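Local coordinates for water stress and hypersensitive response domain-containing protein (Archaeoglobus fulgidus DSM 4304, PDB 3BUT), which is of unknown function but, as a beta-rich member of the LEA_2 (water-stress) family, may bind lipids, at residues 30-41 / 52-63. The protein carries 4 engineered substitutions. Numbering follows the deposited sequence. Where two conformers were deposited one is given.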
# COMPACT_ATOMS: atom_id res chain seq x y z
N ASP A 30 -2.21 -34.79 -23.78
CA ASP A 30 -1.25 -35.62 -24.48
C ASP A 30 -1.38 -37.05 -23.96
O ASP A 30 -2.11 -37.32 -23.00
CB ASP A 30 0.17 -35.09 -24.27
CG ASP A 30 1.06 -35.27 -25.49
OD1 ASP A 30 0.93 -36.31 -26.18
OD2 ASP A 30 1.88 -34.37 -25.77
N VAL A 31 -0.69 -37.99 -24.60
CA VAL A 31 -0.73 -39.38 -24.16
C VAL A 31 0.43 -39.69 -23.20
O VAL A 31 0.53 -40.79 -22.67
CB VAL A 31 -0.79 -40.37 -25.36
CG1 VAL A 31 -2.11 -40.21 -26.13
CG2 VAL A 31 0.41 -40.19 -26.30
N VAL A 32 1.30 -38.70 -22.99
CA VAL A 32 2.43 -38.83 -22.07
C VAL A 32 2.25 -37.82 -20.92
O VAL A 32 1.46 -36.88 -21.05
CB VAL A 32 3.80 -38.62 -22.79
CG1 VAL A 32 4.04 -39.75 -23.78
CG2 VAL A 32 3.87 -37.27 -23.47
N PRO A 33 2.95 -38.01 -19.77
CA PRO A 33 2.74 -37.05 -18.69
C PRO A 33 3.50 -35.75 -18.88
O PRO A 33 4.57 -35.73 -19.49
CB PRO A 33 3.27 -37.79 -17.46
CG PRO A 33 4.30 -38.69 -17.98
CD PRO A 33 3.89 -39.08 -19.38
N ILE A 34 2.92 -34.66 -18.37
CA ILE A 34 3.56 -33.35 -18.35
C ILE A 34 4.27 -33.25 -17.02
O ILE A 34 3.71 -33.63 -15.99
CB ILE A 34 2.51 -32.23 -18.48
CG1 ILE A 34 1.83 -32.26 -19.85
CG2 ILE A 34 3.13 -30.84 -18.23
CD1 ILE A 34 0.66 -31.29 -19.97
N VAL A 35 5.51 -32.79 -17.02
CA VAL A 35 6.16 -32.40 -15.76
C VAL A 35 6.37 -30.89 -15.75
O VAL A 35 6.96 -30.34 -16.68
CB VAL A 35 7.51 -33.13 -15.54
CG1 VAL A 35 8.01 -32.90 -14.11
CG2 VAL A 35 7.38 -34.61 -15.83
N VAL A 36 5.85 -30.22 -14.73
CA VAL A 36 6.16 -28.82 -14.49
C VAL A 36 7.23 -28.82 -13.40
O VAL A 36 6.91 -28.97 -12.22
CB VAL A 36 4.92 -28.00 -14.02
CG1 VAL A 36 5.26 -26.52 -13.92
CG2 VAL A 36 3.75 -28.19 -14.97
N SER A 37 8.49 -28.68 -13.80
CA SER A 37 9.61 -28.77 -12.85
C SER A 37 9.72 -27.54 -11.94
O SER A 37 10.29 -27.61 -10.85
CB SER A 37 10.92 -28.99 -13.60
OG SER A 37 11.12 -27.95 -14.54
N GLY A 38 9.17 -26.43 -12.40
CA GLY A 38 9.17 -25.20 -11.63
C GLY A 38 8.64 -24.08 -12.48
O GLY A 38 8.06 -24.32 -13.54
N TYR A 39 8.84 -22.85 -12.02
CA TYR A 39 8.33 -21.66 -12.69
C TYR A 39 9.11 -20.43 -12.27
O TYR A 39 9.57 -20.32 -11.13
CB TYR A 39 6.84 -21.46 -12.38
CG TYR A 39 6.50 -21.40 -10.90
CD1 TYR A 39 6.34 -22.57 -10.15
CD2 TYR A 39 6.33 -20.18 -10.25
CE1 TYR A 39 6.04 -22.52 -8.79
CE2 TYR A 39 6.03 -20.12 -8.89
CZ TYR A 39 5.87 -21.29 -8.17
OH TYR A 39 5.58 -21.24 -6.83
N HIS A 40 9.26 -19.50 -13.21
CA HIS A 40 9.75 -18.17 -12.91
C HIS A 40 8.57 -17.22 -12.85
O HIS A 40 7.62 -17.34 -13.63
CB HIS A 40 10.76 -17.72 -13.97
CG HIS A 40 11.46 -16.44 -13.62
ND1 HIS A 40 12.71 -16.42 -13.04
CD2 HIS A 40 11.08 -15.15 -13.76
CE1 HIS A 40 13.08 -15.16 -12.84
NE2 HIS A 40 12.10 -14.37 -13.26
N TYR A 41 8.62 -16.27 -11.92
CA TYR A 41 7.57 -15.25 -11.84
C TYR A 41 8.13 -13.86 -11.71
O TYR A 41 9.20 -13.66 -11.14
CB TYR A 41 6.58 -15.55 -10.71
CG TYR A 41 7.17 -15.52 -9.33
CD1 TYR A 41 7.79 -16.64 -8.79
CD2 TYR A 41 7.10 -14.37 -8.54
CE1 TYR A 41 8.33 -16.62 -7.52
CE2 TYR A 41 7.65 -14.33 -7.27
CZ TYR A 41 8.26 -15.46 -6.77
OH TYR A 41 8.80 -15.43 -5.50
N ASP A 52 10.46 -10.98 -8.49
CA ASP A 52 11.25 -11.63 -9.52
C ASP A 52 11.89 -12.87 -8.91
O ASP A 52 12.92 -12.78 -8.24
CB ASP A 52 12.34 -10.67 -10.02
CG ASP A 52 13.22 -11.26 -11.11
OD1 ASP A 52 12.67 -11.89 -12.04
OD2 ASP A 52 14.45 -11.08 -11.04
N GLY A 53 11.27 -14.03 -9.13
CA GLY A 53 11.77 -15.24 -8.50
C GLY A 53 11.58 -16.52 -9.27
O GLY A 53 10.78 -16.58 -10.21
N TYR A 54 12.33 -17.55 -8.88
CA TYR A 54 12.17 -18.90 -9.39
C TYR A 54 11.92 -19.88 -8.26
O TYR A 54 12.67 -19.91 -7.28
CB TYR A 54 13.40 -19.35 -10.19
CG TYR A 54 13.13 -20.59 -11.02
CD1 TYR A 54 12.65 -20.48 -12.32
CD2 TYR A 54 13.35 -21.87 -10.50
CE1 TYR A 54 12.38 -21.61 -13.09
CE2 TYR A 54 13.08 -23.01 -11.25
CZ TYR A 54 12.60 -22.87 -12.55
OH TYR A 54 12.35 -23.99 -13.31
N GLU A 55 10.88 -20.70 -8.38
CA GLU A 55 10.51 -21.78 -7.44
C GLU A 55 10.78 -23.16 -8.06
O GLU A 55 10.37 -23.48 -9.13
CB GLU A 55 9.04 -21.71 -6.98
CG GLU A 55 8.76 -21.57 -5.49
CD GLU A 55 8.21 -22.84 -4.81
OE1 GLU A 55 9.01 -23.73 -4.50
OE2 GLU A 55 7.00 -22.97 -4.52
N ASN A 56 11.51 -23.99 -7.34
CA ASN A 56 11.77 -25.34 -7.82
C ASN A 56 10.87 -26.36 -7.12
O ASN A 56 11.20 -26.86 -6.05
CB ASN A 56 13.26 -25.67 -7.63
CG ASN A 56 13.64 -27.04 -8.17
OD1 ASN A 56 14.47 -27.73 -7.58
ND2 ASN A 56 13.04 -27.43 -9.29
N SER A 57 9.72 -26.64 -7.73
CA SER A 57 8.77 -27.61 -7.18
C SER A 57 8.14 -28.47 -8.29
O SER A 57 7.14 -28.07 -8.89
CB SER A 57 7.68 -26.91 -6.35
OG SER A 57 6.75 -26.24 -7.17
N PRO A 58 8.74 -29.63 -8.57
CA PRO A 58 8.30 -30.45 -9.70
C PRO A 58 6.97 -31.16 -9.45
O PRO A 58 6.76 -31.72 -8.37
CB PRO A 58 9.45 -31.45 -9.90
CG PRO A 58 10.56 -30.97 -8.99
CD PRO A 58 9.88 -30.26 -7.88
N VAL A 59 6.07 -31.10 -10.44
CA VAL A 59 4.73 -31.68 -10.36
C VAL A 59 4.41 -32.38 -11.68
O VAL A 59 4.60 -31.79 -12.74
CB VAL A 59 3.64 -30.58 -10.08
CG1 VAL A 59 2.23 -31.12 -10.29
CG2 VAL A 59 3.75 -30.02 -8.68
N THR A 60 3.93 -33.62 -11.63
CA THR A 60 3.43 -34.30 -12.84
C THR A 60 1.93 -34.18 -13.02
O THR A 60 1.18 -34.19 -12.06
CB THR A 60 3.74 -35.81 -12.89
OG1 THR A 60 3.52 -36.40 -11.60
CG2 THR A 60 5.15 -36.06 -13.33
N VAL A 61 1.51 -34.08 -14.28
CA VAL A 61 0.12 -34.28 -14.65
C VAL A 61 0.08 -35.55 -15.50
O VAL A 61 0.73 -35.61 -16.54
CB VAL A 61 -0.46 -33.07 -15.42
CG1 VAL A 61 -1.98 -33.17 -15.51
CG2 VAL A 61 -0.07 -31.75 -14.76
N LYS A 62 -0.67 -36.55 -15.04
CA LYS A 62 -0.77 -37.83 -15.74
C LYS A 62 -1.56 -37.65 -17.04
O LYS A 62 -2.39 -36.75 -17.13
CB LYS A 62 -1.42 -38.90 -14.84
CG LYS A 62 -0.46 -39.54 -13.83
CD LYS A 62 -0.78 -41.02 -13.58
CE LYS A 62 -1.88 -41.24 -12.55
NZ LYS A 62 -1.41 -41.10 -11.14
N PRO A 63 -1.26 -38.49 -18.07
CA PRO A 63 -2.00 -38.36 -19.35
C PRO A 63 -3.51 -38.45 -19.16
O PRO A 63 -3.97 -39.29 -18.39
CB PRO A 63 -1.55 -39.57 -20.16
CG PRO A 63 -0.31 -40.05 -19.54
CD PRO A 63 -0.23 -39.55 -18.15
O HOH W 1 12.71 -26.25 -11.90
O HOH W 2 4.80 -23.86 -5.28
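The antiparallel hairpin of strands 34-45 and 48-61 brings Ile34 and Val36 against Val61 and Val59, at one margin of a four-stranded sheet in this LEA_2 domain. Paired backbone bonds join Ile34 to Val61 and Val36 to Val59. The register then slips by one residue, and a second ladder pairs Tyr39 with Glu55 and Tyr41 with Gly53. Its first bond, Tyr39 N to Glu55 O, is weak. At the slip, Asn56 ND2 makes a weak 3.2 Å bond to Ser37 O. A water joins Tyr54 OH, whose protein partner is Thr103, and, weakly, Ser37 O and Asn56 ND2.

With Tyr39 CG between the backbone N and the carbonyl carbon (chi1 55°), the ring lies beside Glu55, and Glu55 CB comes over its face, 3.9 Å from the ring centroid. Tyr39 OH bonds to Ser72 N, and a second water connects this hydroxyl to Glu55 OE2. Tyr41 turns the same way, and Gly53 CA packs over its ring face in a CH-pi contact. On the other side of the sheet, Tyr39 O lies 3.3 Å above the Tyr54 ring plane, displaced toward the rim. His40 NE2 donates to Asp52 OD1 at 2.8 Å, with a bent N-H...O angle of 140°. The carboxylate oxygen is met on its syn side but 30° out of the carboxylate plane, and Gly53 O lies over one face of the imidazole.

Val36 and Val59 both touch Leu69 of strand 66-76, so this face packs apolar groups toward the other sheet. The carboxylate of Asp52 would probably stabilise the doubly protonated, charged form of His40, while side-chain and water bonds bridge the break between the ladders.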